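Local atomic coordinates of protein S100-A5 (Homo sapiens, PDB entry 6WN7), a protein that binds two calcium ions per subunit through paired EF-hands, or copper at the same sites, also binds zinc, and forms an S100-family homodimer. Residues L30-R34 with Q68-F72. The protein carries 2 engineered substitutions. Residues are numbered along the deposited sequence; the frame is centred on the assembly and turned at random.
With CA (calcium ion), chain K; CA (calcium ion), chain L.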
loop_
_atom_site.group_PDB
_atom_site.type_symbol
_atom_site.label_atom_id
_atom_site.label_comp_id
_atom_site.label_asym_id
_atom_site.label_seq_id
_atom_site.Cartn_x
_atom_site.Cartn_y
_atom_site.Cartn_z
ATOM N N LEU B 30 6.366 4.175 -17.108
ATOM C CA LEU B 30 5.425 4.456 -16.032
ATOM C C LEU B 30 4.419 3.334 -15.810
ATOM O O LEU B 30 3.524 3.479 -14.972
ATOM C CB LEU B 30 4.647 5.747 -16.328
ATOM C CG LEU B 30 5.435 7.028 -16.557
ATOM C CD1 LEU B 30 4.557 8.202 -16.885
ATOM C CD2 LEU B 30 6.274 7.340 -15.343
ATOM N N THR B 31 4.518 2.239 -16.554
ATOM C CA THR B 31 3.583 1.137 -16.432
ATOM C C THR B 31 4.358 -0.172 -16.488
ATOM O O THR B 31 5.420 -0.250 -17.104
ATOM C CB THR B 31 2.492 1.153 -17.528
ATOM O OG1 THR B 31 3.094 1.218 -18.816
ATOM C CG2 THR B 31 1.564 2.332 -17.382
ATOM N N LEU B 32 3.804 -1.193 -15.839
ATOM C CA LEU B 32 4.360 -2.536 -15.856
ATOM C C LEU B 32 3.712 -3.353 -16.965
ATOM O O LEU B 32 2.498 -3.534 -16.983
ATOM C CB LEU B 32 4.066 -3.245 -14.539
ATOM C CG LEU B 32 4.653 -2.691 -13.258
ATOM C CD1 LEU B 32 3.854 -3.166 -12.110
ATOM C CD2 LEU B 32 6.061 -3.138 -13.101
ATOM N N SER B 33 4.521 -3.874 -17.862
ATOM C CA SER B 33 4.047 -4.885 -18.775
ATOM C C SER B 33 3.787 -6.187 -18.003
ATOM O O SER B 33 4.067 -6.303 -16.808
ATOM C CB SER B 33 5.084 -5.090 -19.875
ATOM O OG SER B 33 6.309 -5.595 -19.356
ATOM N N ARG B 34 3.228 -7.177 -18.695
ATOM C CA ARG B 34 3.091 -8.479 -18.079
ATOM C C ARG B 34 4.457 -9.038 -17.696
ATOM O O ARG B 34 4.611 -9.600 -16.614
ATOM C CB ARG B 34 2.343 -9.425 -19.004
ATOM C CG ARG B 34 1.867 -10.708 -18.295
ATOM C CD ARG B 34 1.297 -11.731 -19.285
ATOM N NE ARG B 34 1.203 -13.083 -18.733
ATOM C CZ ARG B 34 2.216 -13.945 -18.659
ATOM N NH1 ARG B 34 2.025 -15.149 -18.142
ATOM N NH2 ARG B 34 3.424 -13.608 -19.096
ATOM N N GLN B 68 -3.049 -3.644 -21.385
ATOM C CA GLN B 68 -2.023 -4.659 -21.144
ATOM C C GLN B 68 -0.830 -4.104 -20.378
ATOM O O GLN B 68 0.271 -4.663 -20.423
ATOM C CB GLN B 68 -1.600 -5.378 -22.428
ATOM C CG GLN B 68 -2.609 -6.446 -22.897
ATOM C CD GLN B 68 -3.962 -5.855 -23.277
ATOM O OE1 GLN B 68 -4.070 -5.076 -24.225
ATOM N NE2 GLN B 68 -4.992 -6.219 -22.535
ATOM N N GLU B 69 -1.048 -3.021 -19.658
ATOM C CA GLU B 69 -0.049 -2.418 -18.806
ATOM C C GLU B 69 -0.705 -2.166 -17.465
ATOM O O GLU B 69 -1.900 -1.880 -17.395
ATOM C CB GLU B 69 0.406 -1.078 -19.365
ATOM C CG GLU B 69 0.952 -1.137 -20.760
ATOM C CD GLU B 69 2.408 -1.569 -20.815
ATOM O OE1 GLU B 69 2.830 -2.054 -21.881
ATOM O OE2 GLU B 69 3.123 -1.422 -19.806
ATOM N N ILE B 70 0.091 -2.261 -16.407
ATOM C CA ILE B 70 -0.349 -2.009 -15.036
ATOM C C ILE B 70 0.260 -0.689 -14.598
ATOM O O ILE B 70 1.469 -0.611 -14.375
ATOM C CB ILE B 70 0.086 -3.136 -14.088
ATOM C CG1 ILE B 70 -0.385 -4.479 -14.632
ATOM C CG2 ILE B 70 -0.438 -2.911 -12.683
ATOM C CD1 ILE B 70 -1.841 -4.513 -14.976
ATOM N N ASP B 71 -0.563 0.339 -14.447
ATOM C CA ASP B 71 -0.107 1.639 -13.979
ATOM C C ASP B 71 -0.100 1.670 -12.456
ATOM O O ASP B 71 -0.514 0.726 -11.796
ATOM C CB ASP B 71 -0.937 2.767 -14.599
ATOM C CG ASP B 71 -2.399 2.773 -14.156
ATOM O OD1 ASP B 71 -2.770 1.993 -13.263
ATOM O OD2 ASP B 71 -3.175 3.598 -14.702
ATOM N N PHE B 72 0.412 2.753 -11.883
ATOM C CA PHE B 72 0.572 2.736 -10.438
ATOM C C PHE B 72 -0.767 2.581 -9.723
ATOM O O PHE B 72 -0.835 1.965 -8.663
ATOM C CB PHE B 72 1.307 3.980 -9.960
ATOM C CG PHE B 72 1.633 3.944 -8.502
ATOM C CD1 PHE B 72 2.711 3.227 -8.046
ATOM C CD2 PHE B 72 0.854 4.612 -7.583
ATOM C CE1 PHE B 72 2.997 3.180 -6.714
ATOM C CE2 PHE B 72 1.145 4.563 -6.251
ATOM C CZ PHE B 72 2.212 3.839 -5.817
HETATM CA CA CA K . 7.277 -0.619 -18.560
HETATM CA CA CA L . -3.813 -0.671 -17.496
HETATM O O HOH W 1 1.628 4.789 -13.526
HETATM O O HOH W 2 1.800 -6.669 -21.181
HETATM O O HOH W 3 5.603 -1.362 -20.006
HETATM O O HOH W 4 -2.909 1.436 -17.703
#
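Leu32 and Ile70 face each other as an antiparallel hydrogen-bonded pair: Leu32 N donates to Ile70 O in a nearly straight bond of 2.8 Å. Ile70 N returns one to Leu32 O at the same length. On one face of this bridge Leu32 CB packs 4.0 Å from Ile70 CB. On the other, the hydroxyl OG1 of Thr31 donates to Glu69 OE2 (2.8 Å), approaching from above the carboxylate plane, 48° out of it. Glu69 gets there by bending at chi2 (-82°), which folds its acid back across the threonine, while Thr31 CG2 lies against Asp71 CB. With an alanine in place of Thr31 the hydroxyl and the CG2 methyl are gone, so the Glu69 carboxylate would probably be freer to turn and a gap would be likely beside Asp71 CB. This single bridge is the short beta-type link that couples the two calcium loops of an EF-hand pair, and each loop gives a backbone carbonyl to an ion: Thr31 O binds the calcium of the first loop at 2.4 Å, Glu69 O that of the second. Glu69 OE2 also accepts from a water on the first calcium, so its side chain reaches the neighbouring site. Beyond the bridge, one water joins Leu30 O to Phe72 N and another joins Gln68 O to Arg34 N. Farther out, Tyr75 packs on both Leu32 and Ile70, Phe19 touches Leu32, and Met59 touches Ile70.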